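Local coordinates for protein separin (Saccharomyces cerevisiae, PDB 5U1T) that cleaves the cohesin subunit MCD1/SCC1 at the onset of anaphase as a caspase-like cysteine protease, which securin holds inactive for most of the cell cycle, at residues Leu1222-Arg1225 with Met1226-Leu1230; Asn1231-Glu1234 with Asn1235-Asn1239; Asp1302-Ser1305 with Lys1306-Asp1309. All coordinates share one frame; numbering follows the deposited sequence.

Contact 1: Leu1222-Arg1225 with Met1226-Leu1230; sequences LDKR and MQQLL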
ATOM      1  N   LEU A1222       8.765 -18.395  51.576  1.00 71.62           N
ATOM      2  CA  LEU A1222       9.304 -17.696  50.433  1.00 70.91           C
ATOM      3  C   LEU A1222      10.601 -17.003  50.819  1.00 65.37           C
ATOM      4  O   LEU A1222      11.539 -16.946  50.025  1.00 66.46           O
ATOM      5  CB  LEU A1222       8.278 -16.689  49.899  1.00 67.76           C
ATOM      6  CG  LEU A1222       7.168 -17.288  49.044  1.00 66.43           C
ATOM      7  CD1 LEU A1222       6.036 -16.282  48.803  1.00 64.37           C
ATOM      8  CD2 LEU A1222       7.764 -17.762  47.726  1.00 67.99           C
ATOM      9  N   ASP A1223      10.653 -16.496  52.047  1.00 66.03           N
ATOM     10  CA  ASP A1223      11.844 -15.819  52.543  1.00 66.85           C
ATOM     11  C   ASP A1223      13.006 -16.805  52.660  1.00 67.03           C
ATOM     12  O   ASP A1223      14.131 -16.461  52.314  1.00 67.05           O
ATOM     13  CB  ASP A1223      11.562 -15.137  53.890  1.00 65.53           C
ATOM     14  CG  ASP A1223      12.720 -14.258  54.371  1.00 69.11           C
ATOM     15  OD1 ASP A1223      12.864 -13.121  53.876  1.00 62.78           O
ATOM     16  OD2 ASP A1223      13.474 -14.696  55.271  1.00 73.44           O
ATOM     17  N   LYS A1224      12.737 -18.029  53.117  1.00 65.52           N
ATOM     18  CA  LYS A1224      13.808 -19.013  53.278  1.00 68.72           C
ATOM     19  C   LYS A1224      14.299 -19.509  51.927  1.00 73.42           C
ATOM     20  O   LYS A1224      15.504 -19.738  51.749  1.00 73.08           O
ATOM     21  CB  LYS A1224      13.375 -20.215  54.127  1.00 71.89           C
ATOM     22  CG  LYS A1224      14.520 -21.216  54.403  1.00 73.82           C
ATOM     23  CD  LYS A1224      14.042 -22.402  55.256  1.00 84.98           C
ATOM     24  CE  LYS A1224      15.200 -23.301  55.762  1.00 93.49           C
ATOM     25  NZ  LYS A1224      15.018 -23.867  57.182  1.00 90.66           N
ATOM     26  N   ARG A1225      13.370 -19.693  50.989  1.00 68.01           N
ATOM     27  CA  ARG A1225      13.733 -20.106  49.646  1.00 60.95           C
ATOM     28  C   ARG A1225      14.686 -19.093  49.021  1.00 65.28           C
ATOM     29  O   ARG A1225      15.668 -19.480  48.381  1.00 62.63           O
ATOM     30  CB  ARG A1225      12.494 -20.279  48.785  1.00 61.28           C
ATOM     31  CG  ARG A1225      11.684 -21.499  49.135  1.00 61.99           C
ATOM     32  CD  ARG A1225      10.404 -21.563  48.303  1.00 66.80           C
ATOM     33  NE  ARG A1225      10.602 -21.202  46.897  1.00 68.63           N
ATOM     34  CZ  ARG A1225       9.612 -21.059  46.013  1.00 69.33           C
ATOM     35  NH1 ARG A1225       8.350 -21.247  46.383  1.00 64.78           N
ATOM     36  NH2 ARG A1225       9.876 -20.730  44.751  1.00 70.52           N
ATOM     37  N   MET A1226      14.421 -17.802  49.228  1.00 66.86           N
ATOM     38  CA  MET A1226      15.295 -16.778  48.658  1.00 66.27           C
ATOM     39  C   MET A1226      16.661 -16.713  49.340  1.00 65.60           C
ATOM     40  O   MET A1226      17.694 -16.582  48.673  1.00 65.66           O
ATOM     41  CB  MET A1226      14.663 -15.399  48.711  1.00 58.06           C
ATOM     42  CG  MET A1226      15.568 -14.387  48.039  1.00 57.38           C
ATOM     43  SD  MET A1226      14.881 -12.751  47.856  1.00 70.20           S
ATOM     44  CE  MET A1226      13.520 -13.079  46.727  1.00 60.66           C
ATOM     45  N   GLN A1227      16.663 -16.786  50.664  1.00 63.30           N
ATOM     46  CA  GLN A1227      17.908 -16.864  51.408  1.00 64.95           C
ATOM     47  C   GLN A1227      18.774 -18.037  50.943  1.00 61.98           C
ATOM     48  O   GLN A1227      19.988 -17.909  50.803  1.00 61.27           O
ATOM     49  CB  GLN A1227      17.633 -17.005  52.900  1.00 69.80           C
ATOM     50  CG  GLN A1227      18.878 -17.369  53.708  1.00 70.37           C
ATOM     51  CD  GLN A1227      18.605 -17.508  55.188  1.00 69.55           C
ATOM     52  OE1 GLN A1227      17.678 -18.212  55.603  1.00 72.35           O
ATOM     53  NE2 GLN A1227      19.413 -16.829  56.003  1.00 72.12           N
ATOM     54  N   GLN A1228      18.137 -19.178  50.705  1.00 62.48           N
ATOM     55  CA  GLN A1228      18.849 -20.364  50.281  1.00 63.05           C
ATOM     56  C   GLN A1228      19.449 -20.167  48.898  1.00 63.44           C
ATOM     57  O   GLN A1228      20.586 -20.551  48.659  1.00 67.06           O
ATOM     58  CB  GLN A1228      17.927 -21.577  50.306  1.00 57.34           C
ATOM     59  CG  GLN A1228      17.970 -22.339  51.617  1.00 60.12           C
ATOM     60  CD  GLN A1228      16.743 -23.215  51.822  1.00 75.59           C
ATOM     61  OE1 GLN A1228      15.849 -23.274  50.959  1.00 74.33           O
ATOM     62  NE2 GLN A1228      16.675 -23.885  52.973  1.00 74.47           N
ATOM     63  N   LEU A1229      18.696 -19.556  47.994  1.00 60.96           N
ATOM     64  CA  LEU A1229      19.174 -19.332  46.638  1.00 60.74           C
ATOM     65  C   LEU A1229      20.409 -18.434  46.631  1.00 61.67           C
ATOM     66  O   LEU A1229      21.376 -18.689  45.917  1.00 62.08           O
ATOM     67  CB  LEU A1229      18.065 -18.720  45.778  1.00 58.90           C
ATOM     68  CG  LEU A1229      18.392 -18.301  44.344  1.00 59.08           C
ATOM     69  CD1 LEU A1229      18.833 -19.499  43.513  1.00 59.99           C
ATOM     70  CD2 LEU A1229      17.189 -17.629  43.716  1.00 56.70           C
ATOM     71  N   LEU A1230      20.373 -17.380  47.437  1.00 60.27           N
ATOM     72  CA  LEU A1230      21.503 -16.461  47.529  1.00 62.64           C
ATOM     73  C   LEU A1230      22.704 -17.152  48.171  1.00 63.82           C
ATOM     74  O   LEU A1230      23.866 -16.910  47.811  1.00 61.27           O
ATOM     75  CB  LEU A1230      21.116 -15.223  48.326  1.00 59.69           C
ATOM     76  CG  LEU A1230      20.017 -14.331  47.766  1.00 60.18           C
ATOM     77  CD1 LEU A1230      19.674 -13.283  48.813  1.00 64.94           C
ATOM     78  CD2 LEU A1230      20.502 -13.677  46.494  1.00 59.27           C
TER
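Gln-1228 packs back on Lys-1224, one alpha-helical turn earlier. Both belong to helix 1209-1237, which runs unbroken through 1222-1230. The Gln-1228 side chain can be followed from its root. Gln-1228 CB sits 3.4 Å from the carbonyl oxygen, Lys-1224 O. CG stays near the same oxygen. The amide carbon, Gln-1228 CD, then comes alongside the lysine chain, 3.9 Å from Lys-1224 CG. At the tip the two amide atoms part. Gln-1228 OE1 stays by the backbone, with Lys-1224 O at 3.6 Å and Arg-1225 CA a little farther. Gln-1228 NE2 turns to the lysine methylenes, with Lys-1224 CG at 3.7 Å and CE also close. The two chains are set at a slant to each other. Lys-1224 has CG anti to the backbone N (chi1 -176°), beside its own carbonyl carbon, which leans the start of the lysine chain toward residue 1228. The touch involves lysine carbons; the ammonium NZ takes no part.

Arg-1225 and Asp-1223 turn their polar ends to other parts of the chain. Arg-1225 NH1 makes a salt bridge with Glu-1193 of helix 1180-1198. Asp-1223 OD1 accepts from the backbone N of Tyr-1579 and of Leu-1580. Met-1226 and Leu-1229 pack on helix 1180-1198 at Ile-1190 and Leu-1187. The helix thus has a covered apolar side and a more open side carrying Lys-1224 and Gln-1228.

Four regular i to i+4 bonds join the segments. The straightest runs from Gln-1227 N to Asp-1223 O, 3.0 Å long with an N-H...O angle of 169°.

Contact 2: Asn1231-Glu1234 with Asn1235-Asn1239; sequences NNIE and NSWFN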
ATOM      1  N   ASN A1231      22.414 -18.022  49.124  1.00 60.87           N
ATOM      2  CA  ASN A1231      23.455 -18.839  49.694  1.00 65.26           C
ATOM      3  C   ASN A1231      24.128 -19.706  48.642  1.00 63.21           C
ATOM      4  O   ASN A1231      25.356 -19.698  48.540  1.00 64.11           O
ATOM      5  CB  ASN A1231      22.901 -19.693  50.810  1.00 62.28           C
ATOM      6  CG  ASN A1231      23.424 -19.265  52.136  1.00 70.77           C
ATOM      7  OD1 ASN A1231      22.935 -18.281  52.720  1.00 63.50           O
ATOM      8  ND2 ASN A1231      24.465 -19.972  52.622  1.00 71.62           N
ATOM      9  N   ASN A1232      23.328 -20.424  47.852  1.00 62.83           N
ATOM     10  CA  ASN A1232      23.851 -21.257  46.766  1.00 66.99           C
ATOM     11  C   ASN A1232      24.748 -20.461  45.848  1.00 65.73           C
ATOM     12  O   ASN A1232      25.821 -20.911  45.466  1.00 65.88           O
ATOM     13  CB  ASN A1232      22.733 -21.874  45.919  1.00 69.76           C
ATOM     14  CG  ASN A1232      21.836 -22.830  46.703  1.00 77.77           C
ATOM     15  OD1 ASN A1232      22.176 -23.293  47.807  1.00 75.61           O
ATOM     16  ND2 ASN A1232      20.668 -23.140  46.116  1.00 87.60           N
ATOM     17  N   ILE A1233      24.287 -19.269  45.495  1.00 66.30           N
ATOM     18  CA  ILE A1233      25.024 -18.416  44.586  1.00 64.74           C
ATOM     19  C   ILE A1233      26.372 -18.029  45.199  1.00 63.63           C
ATOM     20  O   ILE A1233      27.405 -18.216  44.559  1.00 66.41           O
ATOM     21  CB  ILE A1233      24.182 -17.183  44.204  1.00 60.41           C
ATOM     22  CG1 ILE A1233      23.178 -17.599  43.120  1.00 63.38           C
ATOM     23  CG2 ILE A1233      25.070 -16.049  43.723  1.00 58.32           C
ATOM     24  CD1 ILE A1233      22.001 -16.662  42.918  1.00 61.22           C
ATOM     25  N   GLU A1234      26.361 -17.535  46.436  1.00 63.77           N
ATOM     26  CA  GLU A1234      27.595 -17.226  47.174  1.00 63.03           C
ATOM     27  C   GLU A1234      28.603 -18.353  47.175  1.00 61.20           C
ATOM     28  O   GLU A1234      29.800 -18.139  47.010  1.00 61.92           O
ATOM     29  CB  GLU A1234      27.284 -16.890  48.626  1.00 59.75           C
ATOM     30  CG  GLU A1234      27.107 -15.436  48.889  1.00 62.28           C
ATOM     31  CD  GLU A1234      26.733 -15.174  50.317  1.00 63.17           C
ATOM     32  OE1 GLU A1234      27.519 -15.592  51.187  1.00 67.26           O
ATOM     33  OE2 GLU A1234      25.663 -14.567  50.565  1.00 60.52           O
ATOM     34  N   ASN A1235      28.096 -19.559  47.382  1.00 63.80           N
ATOM     35  CA  ASN A1235      28.936 -20.718  47.640  1.00 64.31           C
ATOM     36  C   ASN A1235      29.216 -21.524  46.374  1.00 65.32           C
ATOM     37  O   ASN A1235      29.740 -22.627  46.445  1.00 73.48           O
ATOM     38  CB  ASN A1235      28.277 -21.613  48.710  1.00 64.13           C
ATOM     39  CG  ASN A1235      28.085 -20.894  50.068  1.00 66.08           C
ATOM     40  OD1 ASN A1235      28.913 -20.072  50.480  1.00 68.28           O
ATOM     41  ND2 ASN A1235      26.992 -21.212  50.763  1.00 65.45           N
ATOM     42  N   SER A1236      28.862 -20.979  45.218  1.00 60.13           N
ATOM     43  CA  SER A1236      29.089 -21.668  43.957  1.00 64.88           C
ATOM     44  C   SER A1236      29.787 -20.773  42.967  1.00 70.08           C
ATOM     45  O   SER A1236      30.832 -21.122  42.407  1.00 76.89           O
ATOM     46  CB  SER A1236      27.781 -22.145  43.340  1.00 65.77           C
ATOM     47  OG  SER A1236      27.315 -23.304  43.993  1.00 73.89           O
ATOM     48  N   TRP A1237      29.169 -19.639  42.746  1.00 62.40           N
ATOM     49  CA  TRP A1237      29.612 -18.720  41.752  1.00 62.45           C
ATOM     50  C   TRP A1237      30.909 -18.003  41.981  1.00 66.00           C
ATOM     51  O   TRP A1237      31.557 -17.645  41.031  1.00 68.42           O
ATOM     52  CB  TRP A1237      28.497 -17.740  41.480  1.00 63.37           C
ATOM     53  CG  TRP A1237      27.314 -18.397  40.938  1.00 61.93           C
ATOM     54  CD1 TRP A1237      27.124 -19.705  40.826  1.00 64.92           C
ATOM     55  CD2 TRP A1237      26.157 -17.774  40.410  1.00 64.05           C
ATOM     56  NE1 TRP A1237      25.915 -19.963  40.269  1.00 62.35           N
ATOM     57  CE2 TRP A1237      25.304 -18.778  39.997  1.00 64.79           C
ATOM     58  CE3 TRP A1237      25.762 -16.458  40.245  1.00 58.73           C
ATOM     59  CZ2 TRP A1237      24.083 -18.515  39.440  1.00 63.63           C
ATOM     60  CZ3 TRP A1237      24.561 -16.204  39.693  1.00 54.09           C
ATOM     61  CH2 TRP A1237      23.732 -17.216  39.300  1.00 55.97           C
ATOM     62  N   PHE A1238      31.303 -17.786  43.222  1.00 65.55           N
ATOM     63  CA  PHE A1238      32.539 -17.064  43.467  1.00 71.98           C
ATOM     64  C   PHE A1238      33.563 -17.854  44.237  1.00 76.47           C
ATOM     65  O   PHE A1238      34.303 -17.305  45.028  1.00 74.96           O
ATOM     66  CB  PHE A1238      32.241 -15.780  44.201  1.00 66.33           C
ATOM     67  CG  PHE A1238      31.084 -15.048  43.653  1.00 69.87           C
ATOM     68  CD1 PHE A1238      29.821 -15.446  43.936  1.00 62.12           C
ATOM     69  CD2 PHE A1238      31.270 -13.969  42.843  1.00 71.47           C
ATOM     70  CE1 PHE A1238      28.754 -14.777  43.422  1.00 62.97           C
ATOM     71  CE2 PHE A1238      30.206 -13.290  42.330  1.00 60.45           C
ATOM     72  CZ  PHE A1238      28.946 -13.696  42.622  1.00 57.35           C
ATOM     73  N   ASN A1239      33.620 -19.147  43.987  1.00 77.53           N
ATOM     74  CA  ASN A1239      34.538 -19.972  44.718  1.00 74.15           C
ATOM     75  C   ASN A1239      35.949 -19.535  44.449  1.00 76.11           C
ATOM     76  O   ASN A1239      36.472 -19.695  43.367  1.00 75.11           O
ATOM     77  CB  ASN A1239      34.316 -21.450  44.428  1.00 70.87           C
ATOM     78  CG  ASN A1239      34.182 -21.731  42.969  1.00 86.62           C
ATOM     79  OD1 ASN A1239      34.090 -20.814  42.156  1.00 90.00           O
ATOM     80  ND2 ASN A1239      34.172 -23.001  42.617  1.00 89.32           N
TER
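The last turns of helix 1209-1237 place Ile-1233 over one face of the indole of Trp-1237, a CH-pi contact one turn apart. Ile-1233 CG1 lies 3.7 Å from the centroid of the six-membered ring and only 4° off its normal. The branch CG2 reaches the same ring nearer its fusion, 3.6 Å from Trp-1237 CE3. CG2 also meets the edge of the Phe-1238 ring in its plane, 3.9 Å from CE1. At chi1 -80° CG1 lies beside the backbone N of Ile-1233 and CG2 beside its carbonyl carbon, and each branch reaches a ring.

The helix is only weakly bonded at 1235-1237. Ile-1233 O accepts two N-H groups. Trp-1237 N lies in the carbonyl plane, 2.9 Å from Ile-1233 O. Ser-1236 N is 3.2 Å from Ile-1233 O and well out of that plane. Ser-1236 OG adds a weak bond to Asn-1232 O.

The indole NE1 bonds to Leu-1178 O, and the ring also touches Phe-1180 and Ala-1183 of helix 1180-1198. Were Trp-1237 an alanine, Ile-1233 CG1 would probably lose the ring it lies against and Leu-1178 O this donor. Glu-1234 OE1 pairs with Ser-1375 OG, and Phe-1238 meets Phe-1376 edge-to-face.

One carbonyl thus serves both i+3 and i+4 donors, while the isoleucine, indole and phenyl groups bury apolar surface beside it. The buried indole keeps its polar N-H satisfied.

Contact 3: Asp1302-Ser1305 with Lys1306-Asp1309; sequences DFLS and KMED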
ATOM      1  N   ASP A1302      35.388 -21.011  56.533  1.00 73.53           N
ATOM      2  CA  ASP A1302      35.646 -21.664  55.250  1.00 70.46           C
ATOM      3  C   ASP A1302      36.891 -21.077  54.580  1.00 68.49           C
ATOM      4  O   ASP A1302      36.980 -21.019  53.341  1.00 68.91           O
ATOM      5  CB  ASP A1302      34.436 -21.528  54.332  1.00 70.46           C
ATOM      6  CG  ASP A1302      33.978 -20.092  54.207  1.00 80.81           C
ATOM      7  OD1 ASP A1302      34.674 -19.210  54.788  1.00 79.70           O
ATOM      8  OD2 ASP A1302      32.941 -19.840  53.536  1.00 83.42           O
ATOM      9  N   PHE A1303      37.846 -20.656  55.408  1.00 60.09           N
ATOM     10  CA  PHE A1303      39.096 -20.079  54.939  1.00 60.77           C
ATOM     11  C   PHE A1303      39.878 -20.992  53.990  1.00 60.17           C
ATOM     12  O   PHE A1303      40.469 -20.515  53.029  1.00 60.98           O
ATOM     13  CB  PHE A1303      39.975 -19.708  56.135  1.00 61.06           C
ATOM     14  CG  PHE A1303      41.413 -19.490  55.782  1.00 57.71           C
ATOM     15  CD1 PHE A1303      41.821 -18.318  55.176  1.00 60.21           C
ATOM     16  CD2 PHE A1303      42.353 -20.463  56.042  1.00 56.16           C
ATOM     17  CE1 PHE A1303      43.148 -18.112  54.853  1.00 57.50           C
ATOM     18  CE2 PHE A1303      43.667 -20.265  55.713  1.00 61.62           C
ATOM     19  CZ  PHE A1303      44.065 -19.084  55.116  1.00 62.76           C
ATOM     20  N   LEU A1304      39.884 -22.295  54.250  1.00 58.84           N
ATOM     21  CA  LEU A1304      40.741 -23.192  53.478  1.00 62.82           C
ATOM     22  C   LEU A1304      40.168 -23.519  52.117  1.00 61.35           C
ATOM     23  O   LEU A1304      40.914 -23.763  51.174  1.00 59.37           O
ATOM     24  CB  LEU A1304      41.016 -24.484  54.244  1.00 64.00           C
ATOM     25  CG  LEU A1304      42.305 -24.302  55.030  1.00 68.88           C
ATOM     26  CD1 LEU A1304      42.686 -25.537  55.840  1.00 73.02           C
ATOM     27  CD2 LEU A1304      43.408 -23.907  54.049  1.00 69.33           C
ATOM     28  N   SER A1305      38.847 -23.537  52.021  1.00 65.30           N
ATOM     29  CA  SER A1305      38.191 -23.704  50.728  1.00 63.35           C
ATOM     30  C   SER A1305      38.523 -22.538  49.839  1.00 58.69           C
ATOM     31  O   SER A1305      38.804 -22.706  48.664  1.00 57.90           O
ATOM     32  CB  SER A1305      36.681 -23.811  50.885  1.00 60.82           C
ATOM     33  OG  SER A1305      36.371 -24.797  51.848  1.00 70.09           O
ATOM     34  N   LYS A1306      38.499 -21.351  50.418  1.00 57.15           N
ATOM     35  CA  LYS A1306      38.714 -20.159  49.640  1.00 57.91           C
ATOM     36  C   LYS A1306      40.150 -20.125  49.184  1.00 58.61           C
ATOM     37  O   LYS A1306      40.421 -19.791  48.035  1.00 60.45           O
ATOM     38  CB  LYS A1306      38.355 -18.921  50.447  1.00 59.25           C
ATOM     39  CG  LYS A1306      36.892 -18.872  50.809  1.00 56.18           C
ATOM     40  CD  LYS A1306      36.502 -17.512  51.336  1.00 62.36           C
ATOM     41  CE  LYS A1306      35.139 -17.562  51.974  1.00 61.77           C
ATOM     42  NZ  LYS A1306      34.746 -16.223  52.432  1.00 69.22           N
ATOM     43  N   MET A1307      41.065 -20.511  50.070  1.00 60.71           N
ATOM     44  CA  MET A1307      42.484 -20.531  49.734  1.00 58.52           C
ATOM     45  C   MET A1307      42.782 -21.590  48.680  1.00 56.67           C
ATOM     46  O   MET A1307      43.454 -21.309  47.697  1.00 59.00           O
ATOM     47  CB  MET A1307      43.355 -20.772  50.970  1.00 53.31           C
ATOM     48  CG  MET A1307      44.782 -20.301  50.737  1.00 59.55           C
ATOM     49  SD  MET A1307      45.926 -20.545  52.100  1.00 72.62           S
ATOM     50  CE  MET A1307      46.016 -22.338  52.104  1.00 61.39           C
ATOM     51  N   GLU A1308      42.285 -22.803  48.898  1.00 57.52           N
ATOM     52  CA  GLU A1308      42.382 -23.877  47.922  1.00 59.00           C
ATOM     53  C   GLU A1308      41.949 -23.407  46.524  1.00 61.22           C
ATOM     54  O   GLU A1308      42.643 -23.640  45.537  1.00 57.46           O
ATOM     55  CB  GLU A1308      41.532 -25.065  48.369  1.00 56.90           C
ATOM     56  CG  GLU A1308      41.837 -26.348  47.644  1.00 59.33           C
ATOM     57  CD  GLU A1308      40.952 -27.505  48.085  1.00 69.24           C
ATOM     58  OE1 GLU A1308      39.721 -27.316  48.152  1.00 74.38           O
ATOM     59  OE2 GLU A1308      41.484 -28.607  48.363  1.00 74.99           O
ATOM     60  N   ASP A1309      40.804 -22.731  46.454  1.00 53.89           N
ATOM     61  CA  ASP A1309      40.322 -22.193  45.198  1.00 51.43           C
ATOM     62  C   ASP A1309      41.261 -21.151  44.615  1.00 54.22           C
ATOM     63  O   ASP A1309      41.425 -21.096  43.407  1.00 52.28           O
ATOM     64  CB  ASP A1309      38.935 -21.585  45.374  1.00 60.75           C
ATOM     65  CG  ASP A1309      37.901 -22.618  45.735  1.00 62.01           C
ATOM     66  OD1 ASP A1309      38.183 -23.820  45.548  1.00 66.14           O
ATOM     67  OD2 ASP A1309      36.810 -22.238  46.208  1.00 64.13           O
TER
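The Phe-1303 ring meets Met-1307 one turn on, in a Met-aromatic contact. The sulfur comes at a slant: Met-1307 SD is 4.8 Å from the ring centroid and 51° off its normal. Of the ring atoms Phe-1303 CZ is nearest, 3.8 Å from Met-1307 SD. The second flat group is the carboxylate of Asp-1302. Lys-1306 CE lies out of the carboxylate plane, tilted well off its normal, near both OD1 and OD2.

Met-1307 serves two neighbours. Its chain runs straight to SD and then bends at chi3 (68°). The bend carries the methyl CE to Leu-1304, 3.6 Å from CD2. These two side chains lie side by side and point the same way.

Lys-1306 runs extended from CG, which passes close to Asp-1302 O, toward the acid. The salt bridge is long: Lys-1306 NZ is 3.8 Å from Asp-1302 OD1. The stronger partner of NZ is Glu-1300 OE1, in a salt bridge, and Gln-1242 adds a weak hydrogen bond. Asp-1302 OD1 and Glu-1300 OE1 are themselves close, so the lysine charge probably eases the repulsion between the two acids.

Asp-1302 holds the N-cap position of helix 1303-1320, but its side chain makes no capping bond. The first backbone bond, Lys-1306 N to Asp-1302 O, is weak at 3.3 Å. The next ones are firmer, such as Glu-1308 N to Leu-1304 O at 2.8 Å.

This first stretch of the helix packs against helix 1332-1347. Phe-1303 touches Glu-1340, Leu-1304 touches His-1336 and Met-1307 touches Leu-1339. Leu-1296, in the loop before the helix, rests on Phe-1303, Lys-1306 and Met-1307.

In the fold
The three contacts follow in series along the chain. Contacts 1 and 2 are successive parts of helix 1209-1237, with centres 13 Å apart. Both lean on helix 1180-1198. Contact 3 starts helix 1303-1320. Its centre is 13 Å from that of contact 2 and 24 Å from that of contact 1. Contacts 2 and 3 touch by packing alone, Asn-1239 CB against Asp-1309 OD2. Contacts 1 and 3 stay about 11 Å apart at their nearest atoms. All lie within the range of peptidase family C50, away from the probable catalytic cysteine, Cys-1497. Contacts 1 and 2 pack on helix 1180-1198 and contact 3 on helix 1332-1347; none is at that residue.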